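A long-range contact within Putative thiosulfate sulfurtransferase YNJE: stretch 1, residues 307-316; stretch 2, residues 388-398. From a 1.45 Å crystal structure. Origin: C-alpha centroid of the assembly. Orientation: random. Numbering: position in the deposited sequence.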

ATOM      1  N   SER A 307      11.071  13.730  17.469  1.00 20.38           N
ATOM      2  CA  SER A 307      11.458  14.592  18.589  1.00 21.67           C
ATOM      3  C   SER A 307      12.098  13.818  19.747  1.00 22.26           C
ATOM      4  O   SER A 307      12.947  14.356  20.448  1.00 23.42           O
ATOM      5  N   TYR A 308      11.699  12.558  19.921  1.00 21.48           N
ATOM      6  CA  TYR A 308      12.169  11.700  21.033  1.00 20.65           C
ATOM      7  C   TYR A 308      13.305  10.743  20.658  1.00 20.83           C
ATOM      8  O   TYR A 308      13.770   9.945  21.489  1.00 21.11           O
ATOM      9  N   ILE A 309      13.767  10.805  19.409  1.00 19.57           N
ATOM     10  CA  ILE A 309      14.944  10.063  18.985  1.00 19.77           C
ATOM     11  C   ILE A 309      16.095  11.020  18.740  1.00 20.46           C
ATOM     12  O   ILE A 309      16.079  11.802  17.787  1.00 20.75           O
ATOM     13  N   LYS A 310      17.087  10.969  19.625  1.00 20.98           N
ATOM     14  CA  LYS A 310      18.213  11.896  19.542  1.00 21.55           C
ATOM     15  C   LYS A 310      19.252  11.474  18.493  1.00 20.59           C
ATOM     16  O   LYS A 310      19.696  12.306  17.717  1.00 19.98           O
ATOM     17  N   PRO A 311      19.618  10.179  18.442  1.00 19.57           N
ATOM     18  CA  PRO A 311      20.612   9.760  17.458  1.00 19.10           C
ATOM     19  C   PRO A 311      20.168   9.951  16.015  1.00 19.19           C
ATOM     20  O   PRO A 311      18.997   9.715  15.683  1.00 18.56           O
ATOM     21  N   LYS A 312      21.119  10.364  15.182  1.00 19.69           N
ATOM     22  CA  LYS A 312      20.922  10.581  13.752  1.00 20.01           C
ATOM     23  C   LYS A 312      21.759   9.600  12.977  1.00 19.83           C
ATOM     24  O   LYS A 312      22.849   9.188  13.416  1.00 20.71           O
ATOM     25  N   GLY A 313      21.262   9.213  11.807  1.00 18.44           N
ATOM     26  CA  GLY A 313      21.945   8.288  10.957  1.00 17.47           C
ATOM     27  C   GLY A 313      20.996   7.182  10.576  1.00 16.94           C
ATOM     28  O   GLY A 313      19.782   7.288  10.811  1.00 16.00           O
ATOM     29  N   GLU A 314      21.583   6.136  10.018  1.00 16.19           N
ATOM     30  CA  GLU A 314      20.892   4.993   9.486  1.00 15.33           C
ATOM     31  C   GLU A 314      21.628   3.714   9.850  1.00 16.08           C
ATOM     32  O   GLU A 314      22.835   3.726  10.114  1.00 15.86           O
ATOM     33  N   ILE A 315      20.902   2.596   9.838  1.00 14.83           N
ATOM     34  CA  ILE A 315      21.492   1.277  10.020  1.00 15.36           C
ATOM     35  C   ILE A 315      22.496   1.011   8.905  1.00 15.37           C
ATOM     36  O   ILE A 315      22.167   1.060   7.703  1.00 16.14           O
ATOM     37  N   ALA A 316      23.737   0.735   9.285  1.00 15.83           N
ATOM     38  CA  ALA A 316      24.780   0.473   8.300  1.00 16.17           C
ATOM     39  C   ALA A 316      24.482  -0.813   7.542  1.00 15.93           C
ATOM     40  O   ALA A 316      24.248  -1.875   8.136  1.00 17.21           O
ATOM     41  N   VAL A 388       8.527  -7.104   9.139  1.00  8.09           N
ATOM     42  CA  VAL A 388       8.852  -5.804   9.698  1.00  7.99           C
ATOM     43  C   VAL A 388       9.833  -6.027  10.834  1.00  7.83           C
ATOM     44  O   VAL A 388       9.633  -6.905  11.677  1.00  8.95           O
ATOM     45  N   TYR A 389      10.950  -5.289  10.817  1.00  8.58           N
ATOM     46  CA  TYR A 389      11.849  -5.197  11.965  1.00  7.94           C
ATOM     47  C   TYR A 389      11.301  -4.098  12.867  1.00  8.68           C
ATOM     48  O   TYR A 389      11.443  -2.903  12.618  1.00  8.30           O
ATOM     49  N   ASP A 390      10.627  -4.512  13.925  1.00  9.43           N
ATOM     50  CA  ASP A 390       9.848  -3.617  14.770  1.00  9.58           C
ATOM     51  C   ASP A 390      10.704  -2.492  15.371  1.00  8.77           C
ATOM     52  O   ASP A 390      10.380  -1.289  15.248  1.00  9.79           O
ATOM     53  N   GLY A 391      11.828  -2.879  15.983  1.00 10.20           N
ATOM     54  CA  GLY A 391      12.641  -1.904  16.718  1.00 10.44           C
ATOM     55  C   GLY A 391      13.103  -0.711  15.890  1.00 10.55           C
ATOM     56  O   GLY A 391      13.137   0.437  16.369  1.00 10.85           O
ATOM     57  N   GLY A 392      13.479  -0.987  14.644  1.00 10.94           N
ATOM     58  CA  GLY A 392      13.883   0.052  13.720  1.00 11.06           C
ATOM     59  C   GLY A 392      15.053   0.870  14.208  1.00 11.68           C
ATOM     60  O   GLY A 392      15.926   0.395  14.959  1.00 11.37           O
ATOM     61  N   TRP A 393      15.067   2.120  13.785  1.00 11.55           N
ATOM     62  CA  TRP A 393      16.169   3.003  14.122  1.00 12.25           C
ATOM     63  C   TRP A 393      16.144   3.346  15.607  1.00 13.14           C
ATOM     64  O   TRP A 393      17.190   3.508  16.231  1.00 13.00           O
ATOM     65  N   TYR A 394      14.969   3.440  16.203  1.00 13.11           N
ATOM     66  CA  TYR A 394      14.895   3.725  17.642  1.00 12.91           C
ATOM     67  C   TYR A 394      15.613   2.696  18.489  1.00 13.25           C
ATOM     68  O   TYR A 394      16.373   3.036  19.389  1.00 15.21           O
ATOM     69  N   GLU A 395      15.383   1.424  18.212  1.00 13.91           N
ATOM     70  CA  GLU A 395      16.070   0.378  18.927  1.00 14.02           C
ATOM     71  C   GLU A 395      17.540   0.326  18.541  1.00 14.35           C
ATOM     72  O   GLU A 395      18.414   0.291  19.433  1.00 14.01           O
ATOM     73  N   TRP A 396      17.827   0.293  17.246  1.00 14.18           N
ATOM     74  CA  TRP A 396      19.198   0.087  16.759  1.00 14.89           C
ATOM     75  C   TRP A 396      20.120   1.111  17.383  1.00 15.92           C
ATOM     76  O   TRP A 396      21.165   0.757  17.954  1.00 16.15           O
ATOM     77  N   SER A 397      19.720   2.368  17.329  1.00 16.67           N
ATOM     78  CA  SER A 397      20.574   3.469  17.748  1.00 18.05           C
ATOM     79  C   SER A 397      20.577   3.677  19.260  1.00 19.31           C
ATOM     80  O   SER A 397      21.325   4.522  19.764  1.00 20.52           O
ATOM     81  N   SER A 398      19.766   2.914  19.988  1.00 20.46           N
ATOM     82  CA  SER A 398      19.781   2.955  21.460  1.00 21.39           C
ATOM     83  C   SER A 398      21.091   2.374  21.997  1.00 22.17           C
ATOM     84  O   SER A 398      21.487   2.677  23.132  1.00 22.80           O
TER

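Stretch 1, mostly loop, lies along the short helix of stretch 2, and the indole of Trp-393 (chi1 t) fills much of the space between them. Tyr-308 (chi1 p) leaves its backbone sideways, but its ring comes nearer and sets an edge against the face of Tyr-394 (t), with CD1 3.8 Å from Tyr-394 CZ and the planes at 66°. Water 1 ties the same two residues together, donating to Tyr-308 O (2.8 Å from its O) and lying 2.7 Å from Tyr-394 OH. Ile-309 (m, t) points in; its CG1 is 3.5 Å from Tyr-394 CD1 and its CG2 3.8 Å from Trp-393 CD1. Lys-310 leaves sideways and makes no contact. Pro-311 points in, its CB 3.6 Å from Ser-397 OG, a hydroxyl that itself donates to Trp-393 O (2.7 Å). The carbonyl O of Pro-311 accepts the one direct hydrogen bond across the contact, from Trp-393 NE1 (3.0 Å). Lys-312 turns its side chain away. Gly-313 lays its C over the indole face, 3.4 Å from Trp-393 CH2; a CB here would be tight against that atom. Glu-314 (t, p) points away, then curls back so that OE2 accepts from Ile-315 N (3.0 Å). Ile-315 (m, t) places CG1 over the Trp-396 face, 3.6 Å from Trp-396 CG, and CD1 3.9 Å from Tyr-389 CE2, at that ring's edge.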

ATOM      1  CB  SER A 307      10.250  15.379  19.090  1.00 22.35           C
ATOM      2  OG  SER A 307       9.230  14.512  19.577  1.00 24.03           O
ATOM      3  CB  TYR A 308      10.974  10.944  21.630  1.00 20.82           C
ATOM      4  CG  TYR A 308      10.196  10.091  20.642  1.00 19.25           C
ATOM      5  CD1 TYR A 308      10.569   8.790  20.381  1.00 19.16           C
ATOM      6  CD2 TYR A 308       9.085  10.605  19.979  1.00 18.02           C
ATOM      7  CE1 TYR A 308       9.860   8.002  19.483  1.00 20.28           C
ATOM      8  CE2 TYR A 308       8.366   9.834  19.083  1.00 18.86           C
ATOM      9  CZ  TYR A 308       8.764   8.531  18.834  1.00 19.61           C
ATOM     10  OH  TYR A 308       8.039   7.771  17.940  1.00 20.24           O
ATOM     11  CB  ILE A 309      14.708   9.176  17.734  1.00 19.60           C
ATOM     12  CG1 ILE A 309      13.539   8.223  17.978  1.00 19.37           C
ATOM     13  CG2 ILE A 309      15.948   8.363  17.426  1.00 18.66           C
ATOM     14  CD1 ILE A 309      13.146   7.394  16.744  1.00 18.89           C
ATOM     15  CB  LYS A 310      18.848  12.069  20.936  1.00 22.55           C
ATOM     16  CG  LYS A 310      20.085  12.954  20.996  1.00 25.99           C
ATOM     17  CD  LYS A 310      19.763  14.438  20.828  1.00 29.46           C
ATOM     18  CE  LYS A 310      21.016  15.292  21.070  1.00 31.54           C
ATOM     19  NZ  LYS A 310      21.408  15.395  22.523  1.00 32.48           N
ATOM     20  CB  PRO A 311      20.794   8.273  17.758  1.00 19.05           C
ATOM     21  CG  PRO A 311      20.421   8.157  19.194  1.00 18.83           C
ATOM     22  CD  PRO A 311      19.293   9.078  19.372  1.00 19.32           C
ATOM     23  CB  LYS A 312      21.333  12.005  13.364  1.00 20.81           C
ATOM     24  CG  LYS A 312      20.506  13.077  14.000  1.00 22.81           C
ATOM     25  CD  LYS A 312      21.079  14.457  13.657  1.00 26.32           C
ATOM     26  CE  LYS A 312      20.196  15.573  14.173  1.00 30.22           C
ATOM     27  NZ  LYS A 312      20.887  16.905  14.094  1.00 32.61           N
ATOM     28  CB  GLU A 314      20.845   5.141   7.973  1.00 15.41           C
ATOM     29  CG  GLU A 314      19.930   4.175   7.276  1.00 15.05           C
ATOM     30  CD  GLU A 314      18.518   4.224   7.843  1.00 16.40           C
ATOM     31  OE1 GLU A 314      17.677   4.914   7.251  1.00 15.74           O
ATOM     32  OE2 GLU A 314      18.256   3.627   8.908  1.00 17.92           O
ATOM     33  CB  ILE A 315      20.413   0.172  10.058  1.00 14.72           C
ATOM     34  CG1 ILE A 315      19.447   0.440  11.216  1.00 15.85           C
ATOM     35  CG2 ILE A 315      21.070  -1.242  10.105  1.00 13.89           C
ATOM     36  CD1 ILE A 315      18.440  -0.658  11.463  1.00 15.57           C
ATOM     37  CB  ALA A 316      26.155   0.379   8.979  1.00 16.78           C
ATOM     38  CB  VAL A 388       7.619  -5.050  10.201  1.00  6.97           C
ATOM     39  CG1 VAL A 388       8.010  -3.827  11.008  1.00  8.47           C
ATOM     40  CG2 VAL A 388       6.701  -4.682   9.008  1.00  8.45           C
ATOM     41  CB  TYR A 389      13.301  -4.937  11.493  1.00  8.00           C
ATOM     42  CG  TYR A 389      14.201  -4.416  12.610  1.00  9.67           C
ATOM     43  CD1 TYR A 389      14.121  -4.955  13.875  1.00 10.17           C
ATOM     44  CD2 TYR A 389      15.152  -3.384  12.393  1.00  9.68           C
ATOM     45  CE1 TYR A 389      14.902  -4.477  14.918  1.00 12.28           C
ATOM     46  CE2 TYR A 389      15.952  -2.918  13.435  1.00 12.37           C
ATOM     47  CZ  TYR A 389      15.829  -3.475  14.682  1.00 13.64           C
ATOM     48  OH  TYR A 389      16.579  -3.036  15.759  1.00 14.46           O
ATOM     49  CB  ASP A 390       9.179  -4.445  15.899  1.00  9.16           C
ATOM     50  CG  ASP A 390       7.973  -3.759  16.552  1.00 10.57           C
ATOM     51  OD1 ASP A 390       7.629  -2.590  16.249  1.00  8.28           O
ATOM     52  OD2 ASP A 390       7.378  -4.396  17.446  1.00 10.84           O
ATOM     53  CB  TRP A 393      16.111   4.262  13.258  1.00 13.38           C
ATOM     54  CG  TRP A 393      17.105   5.299  13.697  1.00 12.11           C
ATOM     55  CD1 TRP A 393      16.832   6.500  14.255  1.00 15.69           C
ATOM     56  CD2 TRP A 393      18.526   5.222  13.550  1.00 14.28           C
ATOM     57  NE1 TRP A 393      18.013   7.182  14.507  1.00 16.37           N
ATOM     58  CE2 TRP A 393      19.061   6.412  14.088  1.00 14.47           C
ATOM     59  CE3 TRP A 393      19.389   4.251  13.063  1.00 13.57           C
ATOM     60  CZ2 TRP A 393      20.450   6.654  14.134  1.00 14.15           C
ATOM     61  CZ3 TRP A 393      20.751   4.471  13.107  1.00 13.19           C
ATOM     62  CH2 TRP A 393      21.265   5.681  13.627  1.00 14.76           C
ATOM     63  CB  TYR A 394      13.421   3.818  18.097  1.00 13.49           C
ATOM     64  CG  TYR A 394      13.124   4.507  19.422  1.00 13.39           C
ATOM     65  CD1 TYR A 394      14.038   5.376  20.034  1.00 14.25           C
ATOM     66  CD2 TYR A 394      11.896   4.345  20.037  1.00 14.01           C
ATOM     67  CE1 TYR A 394      13.735   6.003  21.244  1.00 15.19           C
ATOM     68  CE2 TYR A 394      11.592   4.963  21.234  1.00 16.13           C
ATOM     69  CZ  TYR A 394      12.505   5.813  21.821  1.00 16.29           C
ATOM     70  OH  TYR A 394      12.140   6.414  23.011  1.00 19.79           O
ATOM     71  CB  GLU A 395      15.396  -0.963  18.678  1.00 13.62           C
ATOM     72  CG  GLU A 395      15.992  -2.070  19.544  1.00 14.58           C
ATOM     73  CD  GLU A 395      15.509  -3.440  19.209  1.00 18.20           C
ATOM     74  OE1 GLU A 395      15.213  -3.740  18.023  1.00 18.65           O
ATOM     75  OE2 GLU A 395      15.478  -4.235  20.167  1.00 19.38           O
ATOM     76  CB  TRP A 396      19.235   0.207  15.242  1.00 13.50           C
ATOM     77  CG  TRP A 396      20.533  -0.136  14.616  1.00 12.80           C
ATOM     78  CD1 TRP A 396      21.517   0.720  14.263  1.00 14.86           C
ATOM     79  CD2 TRP A 396      20.944  -1.426  14.193  1.00 12.75           C
ATOM     80  NE1 TRP A 396      22.532   0.051  13.665  1.00 13.32           N
ATOM     81  CE2 TRP A 396      22.225  -1.281  13.605  1.00 15.13           C
ATOM     82  CE3 TRP A 396      20.374  -2.705  14.263  1.00 14.73           C
ATOM     83  CZ2 TRP A 396      22.936  -2.356  13.092  1.00 15.71           C
ATOM     84  CZ3 TRP A 396      21.090  -3.773  13.750  1.00 16.29           C
ATOM     85  CH2 TRP A 396      22.355  -3.589  13.167  1.00 16.48           C
ATOM     86  CB  SER A 397      20.187   4.759  16.998  1.00 17.93           C
ATOM     87  OG  SER A 397      18.911   5.269  17.365  1.00 17.87           O
ATOM     88  CB  SER A 398      18.565   2.234  22.066  1.00 21.32           C
ATOM     89  OG  SER A 398      18.686   0.835  21.955  1.00 24.11           O
TER
HETATM   90  O   HOH W   1      13.856   8.360  23.793  1.00 34.30           O